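Local coordinates for esterase E25 (Uncultured bacterium, PDB 4Q05), which hydrolyses esters as a dimeric member of the GTSAG motif subfamily of the bacterial hormone-sensitive lipases, built on an alpha/beta hydrolase fold, at residues L102-V106 with Y118-V122; I151-V155 with Y335-L339; L165-R170 with D182-V187; A197-A201 with L355-R360; P292-L296 with E350-F354. All coordinates share one frame; numbering follows the deposited sequence.

Following the chain from its N terminus, contact 1 closes first, joining the two ends of the hairpin formed by strands 105-111 and 114-120 at one edge of the sheet. Contact 2 opens next and closes only 180 residues later, where the loop after strand 322-327 meets helix 151-160. Within that span lies the whole of contact 3, which folds helix 179-194 back onto strand 164-168. Contacts 4 and 5 each begin within the span of contact 2 and end beyond it, so both cross it; contact 5 in turn lies within the span of contact 4. Both bring helix 342-358 onto the sheet, at strands 200-205 and 294-299, and they touch through H358 and P293.

Contact 1 of 5, residues L102-V106 with Y118-V122; sequences LSVSV and YVTPV
V104 and V119 both hold CG1 anti to the backbone N (chi1 -177° and -179°), which brings these two methyls together: V104 CG1 lies 3.5 Å from V119 CG1, a close fit for two methyls. V106 adds to the same apolar side more loosely, its CG2 4.4 Å from V119 CG1. This is the open end of a beta hairpin. S105 and T120 form an antiparallel hydrogen-bonded pair, with S105 N donating to T120 O at 2.8 Å and T120 N to S105 O at 2.9 Å; V106 and V119 follow as a non-hydrogen-bonded pair. On the other face, one water bonds T120 OG1 and donates to the carbonyl O of Y118; S105 OG comes unusually close to it. A second water carries the pairing one step past the direct bonds, donating to S103 O at 2.8 Å and to T120 O at 3.1 Å, and T120 O is thus held by S105 N as well as by water. S103 itself ends helix 91-102 in a Schellman motif, and V122 closes over that turn, its CG1 3.5 Å from S103 CB. The apolar side faces helix 151-160, where V104 meets T158, V106 meets I154 and V119 meets A157, while the backbone of V119 pairs with V164 and so joins the hairpin to strand 164-168.

Contact 2 of 5, residues I151-V155 with Y335-L339; sequences IEAIV and YAVDL
Y335 and E152 join the loop after strand 322-327, which in alpha/beta hydrolases usually carries the catalytic histidine, to the first turn of helix 151-160, close to what is probably the nucleophile elbow. The polar link runs between their side chains: Y335 OH donates to E152 OE2 over 3.0 Å, reaching the syn side of that oxygen but 27° out of the carboxylate plane. E152 gets there with an extended chain, CG anti to the backbone N (chi1 180°), and OE2 arrives at the edge of the phenol ring, in its plane, so that Y335 CE1 also lies 3.4 Å from it. Carboxylate and ring are turned 39° against each other. The second oxygen of the acid, OE1, is bonded to S205 OG, which lies inside the GxSxG pattern. E152 therefore bridges the elbow and the loop, and probably helps to fix the position of one against the other. F231 of strand 229-235 touches both E152 and Y335.

One turn further along the helix the contact becomes apolar. V155 has its CB directed at the loop and touches both A336 and L339, whose side chain also meets L102. V155 CG1 is 4.3 Å from A336 CB and 4.1 Å from L339 CD1, whereas V155 CG2 sits 3.9 Å from the carbonyl O of A336 and 3.6 Å from L339 CD2.

Contact 3 of 5, residues L165-R170 with D182-V187; sequences LSIDYR and DDVFTV
The side chains of R170 and D183 cross at about a right angle, their guanidinium and carboxylate planes turned 40° against each other, and R170 takes the acid side-on. Its NE donates to D183 OD2 at 3.0 Å and its NH2 to D183 OD1 at 3.0 Å, the first on the syn side of OD2, the second from above the carboxylate plane. The anti side of OD2 is taken by the backbone N of R170 at 2.8 Å, so one residue grips the buried carboxylate through main chain and side chain together and should fix its rotation. A bend at chi3 (-60°) folds the arginine back for this. Y169 and V184 lie side by side, pointing the same way, with Y169 CD2 4.2 Å from V184 CG2. L165 and I167 meet V187 tip to tip: I167 CD1 is 3.9 Å from V187 CG1, and L165 CD2 is 4.0 Å from it. Residues 182-187 run roughly antiparallel to 165-168, in the crossover helix between strands 164-168 and 200-205. V114 of strand 114-120 and T136 of strand 132-136 extend its seat, L215 of helix 206-221 flanks V184, and the Y169 ring stacks on H137, its OH bonding H137 O.

Contact 4 of 5, residues A197-A201 with L355-R360; sequences AQKIA and LLQHLR
Q198 lies with its amide flat against the guanidinium of R360. The two planes are only 16° apart, and Q198 NE2 stands 3.5 Å above the guanidinium plane, over its centre. The glutamine reaches this place with CG anti to its own N (chi1 -175°) and a bend at the next torsion. Its carbonyl also takes part: R360 N donates to Q198 O at 3.1 Å, coming in from well above the carbonyl plane. K199 turns its CB away from the C-terminal segment, but a final bend at chi4 brings NZ back to within 3.0 Å of R360 OXT, forming a salt bridge with the C-terminal carboxylate. The same ammonium has a second acidic partner in D130. The carbonyls of K199 and I200 then lie along the side chain of L359, with K199 O 3.8 Å from L359 CD1 and I200 O 3.5 Å from L359 CD2. A201, the first strand residue to face the helix, packs its CB against two leucines, at a tight 3.5 Å from L355 CD2 and 4.1 Å from L359 CD2.

The contact thus grades from apolar to charged, from the sheet core outward. It lays the end of helix 342-358 and the last residues of the chain along the approach to strand 200-205, the strand that leads to the probable nucleophile elbow. With two carboxylate partners, D130 and the C terminus, the ammonium of K199 probably stays protonated, and it ties the chain terminus to the turn just before strand 200-205 as well as to D130.

Contact 5 of 5, residues P292-L296 with E350-F354; sequences PPTFL and ELNAF
The rings of F295 and F354 meet in a T-shaped (edge-to-face) stack, the edge of F295 turned toward the face of F354, with centroids 5.5 Å apart and planes at 74°. One face of the F354 ring carries F295 CB, 3.8 Å from the centroid and almost on the ring normal, a CH-pi contact. At the edge of F354, in its plane, lies the carbonyl carbon of P293, and P293 CB is 3.7 Å from F354 CZ. Over one face of F295 comes the L351 methyl CD1, 4.2 Å from the ring centroid and displaced toward the rim, while E350 CB sits at the edge of the ring, 3.7 Å from F295 CE2. With CG anti to the backbone N in both (chi1 -178° and -175°), the two rings extend from strand and helix alongside one another in opposite senses. In this helix-on-sheet layer of the alpha/beta hydrolase fold, residues 350-354 run nearly antiparallel to 294-296, the segment axes 9.9 Å apart at their closest. F325 of neighbouring strand 322-327 stacks on F295, and H358 meets the F354 ring. E350 OE1 turns elsewhere, to a salt bridge with R316 of the second subunit.

Contact 1 of 5, residues L102-V106 with Y118-V122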
# COMPACT_ATOMS: atom_id res chain seq x y z
N LEU A 102 1.72 27.95 12.73
CA LEU A 102 2.42 27.84 11.45
C LEU A 102 2.26 29.07 10.57
O LEU A 102 2.77 29.12 9.46
CB LEU A 102 1.97 26.57 10.73
CG LEU A 102 2.30 25.29 11.50
CD1 LEU A 102 1.67 24.07 10.86
CD2 LEU A 102 3.81 25.13 11.60
N SER A 103 1.54 30.07 11.08
CA SER A 103 1.36 31.29 10.32
C SER A 103 0.55 31.01 9.06
O SER A 103 0.87 31.50 7.98
CB SER A 103 2.71 31.91 9.97
OG SER A 103 3.39 32.32 11.14
N VAL A 104 -0.50 30.21 9.19
CA VAL A 104 -1.38 29.96 8.08
C VAL A 104 -2.59 30.87 8.21
O VAL A 104 -3.19 30.98 9.28
CB VAL A 104 -1.83 28.48 8.03
CG1 VAL A 104 -2.69 28.24 6.80
CG2 VAL A 104 -0.61 27.57 7.98
N SER A 105 -2.92 31.56 7.13
CA SER A 105 -4.10 32.41 7.11
C SER A 105 -5.29 31.53 6.77
O SER A 105 -5.26 30.80 5.78
CB SER A 105 -3.93 33.51 6.05
OG SER A 105 -5.17 34.05 5.66
N VAL A 106 -6.33 31.57 7.61
CA VAL A 106 -7.57 30.87 7.33
C VAL A 106 -8.75 31.83 7.33
O VAL A 106 -9.12 32.37 8.37
CB VAL A 106 -7.84 29.75 8.34
CG1 VAL A 106 -9.12 29.03 7.97
CG2 VAL A 106 -6.65 28.78 8.39
N TYR A 118 -10.42 30.13 2.62
CA TYR A 118 -9.17 30.40 1.93
C TYR A 118 -8.04 30.17 2.91
O TYR A 118 -7.98 30.80 3.95
CB TYR A 118 -9.13 31.84 1.45
CG TYR A 118 -10.13 32.14 0.35
CD1 TYR A 118 -11.44 32.48 0.67
CD2 TYR A 118 -9.77 32.08 -0.99
CE1 TYR A 118 -12.36 32.76 -0.33
CE2 TYR A 118 -10.68 32.35 -1.99
CZ TYR A 118 -11.97 32.69 -1.65
OH TYR A 118 -12.89 32.96 -2.64
N VAL A 119 -7.16 29.24 2.57
CA VAL A 119 -6.10 28.79 3.47
C VAL A 119 -4.78 29.08 2.78
O VAL A 119 -4.44 28.45 1.78
CB VAL A 119 -6.23 27.28 3.78
CG1 VAL A 119 -5.12 26.81 4.76
CG2 VAL A 119 -7.61 26.97 4.37
N THR A 120 -4.07 30.08 3.28
CA THR A 120 -2.84 30.55 2.66
C THR A 120 -1.66 30.34 3.59
O THR A 120 -1.63 30.89 4.69
CB THR A 120 -2.94 32.06 2.33
OG1 THR A 120 -4.23 32.34 1.78
CG2 THR A 120 -1.86 32.46 1.33
N PRO A 121 -0.68 29.52 3.16
CA PRO A 121 0.50 29.25 3.97
C PRO A 121 1.51 30.38 3.80
O PRO A 121 1.38 31.12 2.84
CB PRO A 121 1.05 27.98 3.33
CG PRO A 121 0.71 28.12 1.90
CD PRO A 121 -0.63 28.85 1.85
N VAL A 122 2.49 30.51 4.70
CA VAL A 122 3.48 31.58 4.56
C VAL A 122 4.38 31.34 3.37
O VAL A 122 4.92 32.28 2.79
CB VAL A 122 4.38 31.72 5.80
CG1 VAL A 122 3.78 32.72 6.77
CG2 VAL A 122 4.61 30.37 6.45
O HOH W 1 0.15 33.17 5.90
O HOH W 2 -6.21 32.97 3.60

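Contact 2 of 5, residues I151-V155 with Y335-L339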
# COMPACT_ATOMS: atom_id res chain seq x y z
N ILE A 151 -8.62 21.75 9.28
CA ILE A 151 -7.38 21.14 9.77
C ILE A 151 -6.54 20.53 8.66
O ILE A 151 -5.38 20.90 8.46
CB ILE A 151 -7.63 20.11 10.88
CG1 ILE A 151 -8.30 20.80 12.07
CG2 ILE A 151 -6.32 19.46 11.32
CD1 ILE A 151 -8.75 19.84 13.16
N GLU A 152 -7.11 19.61 7.90
CA GLU A 152 -6.32 18.97 6.85
C GLU A 152 -5.87 19.96 5.77
O GLU A 152 -4.80 19.81 5.19
CB GLU A 152 -7.07 17.79 6.23
CG GLU A 152 -6.30 17.08 5.13
CD GLU A 152 -7.09 15.94 4.50
OE1 GLU A 152 -8.32 16.05 4.36
OE2 GLU A 152 -6.46 14.92 4.15
N ALA A 153 -6.71 20.96 5.50
CA ALA A 153 -6.39 22.00 4.53
C ALA A 153 -5.17 22.79 4.99
O ALA A 153 -4.32 23.17 4.20
CB ALA A 153 -7.56 22.95 4.38
N ILE A 154 -5.12 23.06 6.28
CA ILE A 154 -3.98 23.77 6.86
C ILE A 154 -2.70 22.94 6.69
O ILE A 154 -1.65 23.47 6.33
CB ILE A 154 -4.24 24.07 8.34
CG1 ILE A 154 -5.38 25.09 8.47
CG2 ILE A 154 -2.97 24.56 9.03
CD1 ILE A 154 -5.99 25.12 9.87
N VAL A 155 -2.81 21.63 6.93
CA VAL A 155 -1.67 20.74 6.79
C VAL A 155 -1.19 20.69 5.34
O VAL A 155 0.00 20.81 5.06
CB VAL A 155 -1.99 19.30 7.22
CG1 VAL A 155 -0.84 18.39 6.84
CG2 VAL A 155 -2.28 19.23 8.71
N TYR A 335 -2.14 10.62 8.89
CA TYR A 335 -1.05 11.22 8.12
C TYR A 335 -1.11 12.73 8.21
O TYR A 335 -0.21 13.42 7.74
CB TYR A 335 -1.13 10.80 6.65
CG TYR A 335 -2.47 11.10 6.04
CD1 TYR A 335 -2.78 12.38 5.60
CD2 TYR A 335 -3.45 10.12 5.92
CE1 TYR A 335 -4.01 12.68 5.05
CE2 TYR A 335 -4.68 10.40 5.37
CZ TYR A 335 -4.96 11.68 4.94
OH TYR A 335 -6.19 11.96 4.40
N ALA A 336 -2.18 13.25 8.80
CA ALA A 336 -2.40 14.70 8.86
C ALA A 336 -2.86 15.13 10.24
O ALA A 336 -3.71 16.00 10.37
CB ALA A 336 -3.42 15.12 7.82
N VAL A 337 -2.30 14.50 11.27
CA VAL A 337 -2.71 14.77 12.64
C VAL A 337 -1.57 15.40 13.44
O VAL A 337 -1.79 16.20 14.34
CB VAL A 337 -3.20 13.48 13.33
CG1 VAL A 337 -3.06 13.57 14.83
CG2 VAL A 337 -4.65 13.19 12.93
N ASP A 338 -0.33 15.05 13.10
CA ASP A 338 0.82 15.65 13.77
C ASP A 338 1.85 16.08 12.74
O ASP A 338 2.47 15.24 12.08
CB ASP A 338 1.43 14.65 14.75
CG ASP A 338 2.54 15.27 15.60
OD1 ASP A 338 3.33 16.10 15.09
OD2 ASP A 338 2.61 14.92 16.79
N LEU A 339 2.03 17.39 12.61
CA LEU A 339 2.88 17.92 11.56
C LEU A 339 4.35 17.58 11.78
O LEU A 339 5.16 17.73 10.87
CB LEU A 339 2.71 19.44 11.45
CG LEU A 339 1.34 20.03 11.07
CD1 LEU A 339 1.33 20.50 9.63
CD2 LEU A 339 0.18 19.07 11.33

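Contact 3 of 5, residues L165-R170 with D182-V187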
# COMPACT_ATOMS: atom_id res chain seq x y z
N LEU A 165 -8.08 26.10 -1.06
CA LEU A 165 -9.44 26.59 -0.92
C LEU A 165 -10.26 25.41 -0.40
O LEU A 165 -10.49 24.43 -1.12
CB LEU A 165 -9.97 27.07 -2.27
CG LEU A 165 -11.45 27.51 -2.30
CD1 LEU A 165 -11.64 28.74 -1.44
CD2 LEU A 165 -11.88 27.79 -3.73
N SER A 166 -10.68 25.48 0.86
CA SER A 166 -11.41 24.36 1.44
C SER A 166 -12.91 24.59 1.34
O SER A 166 -13.41 25.63 1.75
CB SER A 166 -11.01 24.12 2.90
OG SER A 166 -11.53 22.88 3.36
N ILE A 167 -13.61 23.61 0.78
CA ILE A 167 -15.04 23.76 0.57
C ILE A 167 -15.85 23.24 1.76
O ILE A 167 -15.82 22.07 2.10
CB ILE A 167 -15.49 23.04 -0.70
CG1 ILE A 167 -14.62 23.51 -1.88
CG2 ILE A 167 -16.99 23.26 -0.91
CD1 ILE A 167 -14.91 22.82 -3.19
N ASP A 168 -16.58 24.15 2.38
CA ASP A 168 -17.42 23.82 3.52
C ASP A 168 -18.80 23.46 2.97
O ASP A 168 -19.77 24.22 3.09
CB ASP A 168 -17.47 25.04 4.44
CG ASP A 168 -18.42 24.87 5.59
OD1 ASP A 168 -18.79 23.72 5.93
OD2 ASP A 168 -18.80 25.90 6.17
N TYR A 169 -18.87 22.30 2.35
CA TYR A 169 -20.07 21.88 1.65
C TYR A 169 -21.17 21.52 2.62
O TYR A 169 -20.91 21.09 3.74
CB TYR A 169 -19.75 20.69 0.74
CG TYR A 169 -18.92 19.61 1.40
CD1 TYR A 169 -19.51 18.64 2.19
CD2 TYR A 169 -17.54 19.56 1.22
CE1 TYR A 169 -18.76 17.64 2.79
CE2 TYR A 169 -16.77 18.56 1.82
CZ TYR A 169 -17.39 17.60 2.60
OH TYR A 169 -16.65 16.60 3.19
N ARG A 170 -22.41 21.70 2.17
CA ARG A 170 -23.57 21.40 2.99
C ARG A 170 -23.68 19.90 3.19
O ARG A 170 -23.49 19.12 2.25
CB ARG A 170 -24.85 21.94 2.33
CG ARG A 170 -25.01 23.47 2.34
CD ARG A 170 -26.17 23.92 1.42
NE ARG A 170 -25.94 23.50 0.04
CZ ARG A 170 -26.88 23.08 -0.80
NH1 ARG A 170 -28.15 23.02 -0.42
NH2 ARG A 170 -26.54 22.71 -2.04
N ASP A 182 -23.41 19.05 -4.99
CA ASP A 182 -23.76 20.28 -5.71
C ASP A 182 -22.82 21.42 -5.35
O ASP A 182 -22.33 22.15 -6.23
CB ASP A 182 -25.21 20.70 -5.41
CG ASP A 182 -26.24 19.78 -6.06
OD1 ASP A 182 -25.87 18.99 -6.97
OD2 ASP A 182 -27.42 19.84 -5.66
N ASP A 183 -22.57 21.58 -4.05
CA ASP A 183 -21.66 22.62 -3.58
C ASP A 183 -20.26 22.49 -4.14
O ASP A 183 -19.66 23.49 -4.57
CB ASP A 183 -21.60 22.63 -2.06
CG ASP A 183 -22.86 23.18 -1.44
OD1 ASP A 183 -23.73 23.64 -2.21
OD2 ASP A 183 -22.98 23.15 -0.19
N VAL A 184 -19.73 21.28 -4.15
CA VAL A 184 -18.40 21.11 -4.70
C VAL A 184 -18.41 21.45 -6.19
O VAL A 184 -17.56 22.19 -6.67
CB VAL A 184 -17.83 19.71 -4.45
CG1 VAL A 184 -16.52 19.55 -5.16
CG2 VAL A 184 -17.66 19.50 -2.94
N PHE A 185 -19.41 20.96 -6.91
CA PHE A 185 -19.52 21.28 -8.33
C PHE A 185 -19.63 22.79 -8.56
O PHE A 185 -18.99 23.35 -9.45
CB PHE A 185 -20.71 20.55 -8.94
CG PHE A 185 -20.91 20.84 -10.40
CD1 PHE A 185 -20.07 20.29 -11.34
CD2 PHE A 185 -21.94 21.66 -10.81
CE1 PHE A 185 -20.25 20.55 -12.69
CE2 PHE A 185 -22.13 21.92 -12.16
CZ PHE A 185 -21.29 21.36 -13.10
N THR A 186 -20.45 23.45 -7.75
CA THR A 186 -20.67 24.89 -7.87
C THR A 186 -19.36 25.66 -7.76
O THR A 186 -19.06 26.52 -8.58
CB THR A 186 -21.65 25.40 -6.79
OG1 THR A 186 -22.96 24.89 -7.07
CG2 THR A 186 -21.71 26.91 -6.77
N VAL A 187 -18.58 25.34 -6.73
CA VAL A 187 -17.31 26.02 -6.54
C VAL A 187 -16.36 25.71 -7.68
O VAL A 187 -15.68 26.60 -8.21
CB VAL A 187 -16.67 25.65 -5.19
CG1 VAL A 187 -15.24 26.17 -5.12
CG2 VAL A 187 -17.49 26.20 -4.06
O HOH W 3 -21.83 25.63 1.78

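Contact 4 of 5, residues A197-A201 with L355-R360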
# COMPACT_ATOMS: atom_id res chain seq x y z
N ALA A 197 -8.31 24.67 -15.44
CA ALA A 197 -8.51 23.54 -14.53
C ALA A 197 -7.18 22.83 -14.28
O ALA A 197 -6.98 22.20 -13.25
CB ALA A 197 -9.52 22.57 -15.12
N GLN A 198 -6.26 22.96 -15.23
CA GLN A 198 -4.99 22.24 -15.16
C GLN A 198 -4.10 22.79 -14.04
O GLN A 198 -3.15 22.12 -13.61
CB GLN A 198 -4.27 22.30 -16.51
CG GLN A 198 -3.00 21.49 -16.58
CD GLN A 198 -3.23 20.00 -16.39
OE1 GLN A 198 -4.30 19.48 -16.74
NE2 GLN A 198 -2.24 19.31 -15.83
N LYS A 199 -4.41 23.99 -13.57
CA LYS A 199 -3.66 24.60 -12.49
C LYS A 199 -4.24 24.21 -11.14
O LYS A 199 -3.78 24.67 -10.09
CB LYS A 199 -3.68 26.12 -12.62
CG LYS A 199 -2.92 26.64 -13.84
CD LYS A 199 -2.91 28.16 -13.86
CE LYS A 199 -2.31 28.69 -15.17
NZ LYS A 199 -0.89 28.28 -15.32
N ILE A 200 -5.27 23.37 -11.18
CA ILE A 200 -6.01 23.04 -9.97
C ILE A 200 -5.81 21.60 -9.55
O ILE A 200 -5.96 20.68 -10.37
CB ILE A 200 -7.52 23.30 -10.17
CG1 ILE A 200 -7.76 24.80 -10.35
CG2 ILE A 200 -8.34 22.75 -8.99
CD1 ILE A 200 -9.21 25.15 -10.62
N ALA A 201 -5.45 21.40 -8.28
CA ALA A 201 -5.52 20.08 -7.67
C ALA A 201 -6.79 20.01 -6.83
O ALA A 201 -7.25 21.01 -6.29
CB ALA A 201 -4.26 19.79 -6.82
N LEU A 355 2.35 17.65 -7.10
CA LEU A 355 1.72 18.86 -7.65
C LEU A 355 2.65 19.60 -8.62
O LEU A 355 2.21 20.10 -9.64
CB LEU A 355 1.29 19.80 -6.52
CG LEU A 355 0.28 19.26 -5.50
CD1 LEU A 355 -0.04 20.33 -4.47
CD2 LEU A 355 -0.99 18.78 -6.19
N LEU A 356 3.93 19.67 -8.28
CA LEU A 356 4.89 20.29 -9.20
C LEU A 356 4.96 19.53 -10.52
O LEU A 356 5.12 20.13 -11.58
CB LEU A 356 6.28 20.38 -8.57
CG LEU A 356 6.42 21.40 -7.44
CD1 LEU A 356 7.79 21.30 -6.80
CD2 LEU A 356 6.16 22.80 -7.97
N GLN A 357 4.83 18.22 -10.46
CA GLN A 357 4.91 17.44 -11.70
C GLN A 357 3.66 17.53 -12.57
O GLN A 357 3.76 17.60 -13.79
CB GLN A 357 5.23 15.97 -11.42
CG GLN A 357 5.12 15.11 -12.66
CD GLN A 357 5.83 13.77 -12.53
OE1 GLN A 357 5.88 12.99 -13.49
NE2 GLN A 357 6.36 13.50 -11.35
N HIS A 358 2.48 17.53 -11.94
CA HIS A 358 1.26 17.37 -12.71
C HIS A 358 0.46 18.65 -12.99
O HIS A 358 -0.27 18.71 -13.97
CB HIS A 358 0.37 16.30 -12.07
CG HIS A 358 1.03 14.96 -11.99
ND1 HIS A 358 1.35 14.22 -13.11
CD2 HIS A 358 1.46 14.23 -10.93
CE1 HIS A 358 1.93 13.09 -12.75
NE2 HIS A 358 2.01 13.07 -11.43
N LEU A 359 0.58 19.65 -12.13
CA LEU A 359 -0.16 20.89 -12.35
C LEU A 359 0.61 21.74 -13.34
O LEU A 359 1.83 21.81 -13.29
CB LEU A 359 -0.35 21.67 -11.05
CG LEU A 359 -1.16 21.01 -9.93
CD1 LEU A 359 -1.38 22.02 -8.82
CD2 LEU A 359 -2.50 20.51 -10.46
N ARG A 360 -0.11 22.38 -14.26
CA ARG A 360 0.53 23.28 -15.21
C ARG A 360 -0.43 24.35 -15.70
O ARG A 360 -1.63 24.12 -15.83
CB ARG A 360 1.16 22.52 -16.39
CG ARG A 360 0.54 21.16 -16.67
CD ARG A 360 0.63 20.83 -18.16
NE ARG A 360 0.37 19.41 -18.45
CZ ARG A 360 -0.70 18.95 -19.08
NH1 ARG A 360 -1.64 19.79 -19.51
NH2 ARG A 360 -0.84 17.64 -19.30
OXT ARG A 360 -0.01 25.48 -15.95

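Contact 5 of 5, residues P292-L296 with E350-F354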
# COMPACT_ATOMS: atom_id res chain seq x y z
N PRO A 292 -7.55 12.33 -13.63
CA PRO A 292 -6.28 13.03 -13.58
C PRO A 292 -5.29 12.20 -12.74
O PRO A 292 -5.73 11.29 -12.04
CB PRO A 292 -6.61 14.32 -12.80
CG PRO A 292 -8.09 14.39 -12.72
CD PRO A 292 -8.59 12.98 -12.81
N PRO A 293 -4.00 12.53 -12.79
CA PRO A 293 -3.05 11.84 -11.91
C PRO A 293 -3.51 11.96 -10.47
O PRO A 293 -3.90 13.04 -10.04
CB PRO A 293 -1.75 12.64 -12.11
CG PRO A 293 -1.86 13.13 -13.54
CD PRO A 293 -3.32 13.45 -13.73
N THR A 294 -3.46 10.85 -9.75
CA THR A 294 -4.00 10.77 -8.40
C THR A 294 -2.96 10.31 -7.38
O THR A 294 -2.17 9.40 -7.64
CB THR A 294 -5.23 9.84 -8.39
OG1 THR A 294 -6.23 10.39 -9.26
CG2 THR A 294 -5.82 9.68 -6.98
N PHE A 295 -2.98 10.95 -6.22
CA PHE A 295 -2.05 10.68 -5.13
C PHE A 295 -2.90 10.12 -4.01
O PHE A 295 -3.89 10.75 -3.60
CB PHE A 295 -1.40 12.01 -4.73
CG PHE A 295 -0.36 11.92 -3.63
CD1 PHE A 295 -0.73 11.70 -2.31
CD2 PHE A 295 0.98 12.13 -3.91
CE1 PHE A 295 0.22 11.66 -1.30
CE2 PHE A 295 1.94 12.10 -2.90
CZ PHE A 295 1.56 11.86 -1.60
N LEU A 296 -2.55 8.94 -3.51
CA LEU A 296 -3.35 8.30 -2.46
C LEU A 296 -2.49 7.94 -1.26
O LEU A 296 -1.35 7.56 -1.41
CB LEU A 296 -4.03 7.02 -2.96
CG LEU A 296 -4.92 7.14 -4.21
CD1 LEU A 296 -4.11 6.75 -5.45
CD2 LEU A 296 -6.15 6.25 -4.06
N GLU A 350 6.11 14.63 -0.69
CA GLU A 350 5.74 13.87 -1.89
C GLU A 350 4.56 14.53 -2.62
O GLU A 350 4.56 14.63 -3.84
CB GLU A 350 5.40 12.42 -1.54
CG GLU A 350 6.59 11.61 -1.01
CD GLU A 350 7.56 11.14 -2.11
OE1 GLU A 350 7.31 11.39 -3.32
OE2 GLU A 350 8.58 10.52 -1.76
N LEU A 351 3.55 14.98 -1.87
CA LEU A 351 2.41 15.65 -2.50
C LEU A 351 2.92 16.87 -3.25
O LEU A 351 2.58 17.09 -4.41
CB LEU A 351 1.36 16.06 -1.46
CG LEU A 351 0.14 16.77 -2.06
CD1 LEU A 351 -0.47 15.93 -3.18
CD2 LEU A 351 -0.92 17.10 -1.01
N ASN A 352 3.76 17.65 -2.58
CA ASN A 352 4.34 18.82 -3.21
C ASN A 352 5.02 18.47 -4.53
O ASN A 352 4.82 19.14 -5.54
CB ASN A 352 5.34 19.50 -2.28
CG ASN A 352 6.09 20.63 -2.97
OD1 ASN A 352 5.63 21.77 -3.01
ND2 ASN A 352 7.24 20.30 -3.51
N ALA A 353 5.84 17.42 -4.51
CA ALA A 353 6.52 17.00 -5.73
C ALA A 353 5.51 16.56 -6.79
O ALA A 353 5.70 16.77 -7.97
CB ALA A 353 7.51 15.87 -5.43
N PHE A 354 4.42 15.98 -6.33
CA PHE A 354 3.39 15.45 -7.21
C PHE A 354 2.64 16.61 -7.87
O PHE A 354 2.35 16.56 -9.06
CB PHE A 354 2.43 14.59 -6.38
CG PHE A 354 1.39 13.89 -7.18
CD1 PHE A 354 1.63 12.64 -7.72
CD2 PHE A 354 0.14 14.47 -7.37
CE1 PHE A 354 0.66 11.97 -8.45
CE2 PHE A 354 -0.85 13.80 -8.08
CZ PHE A 354 -0.58 12.56 -8.63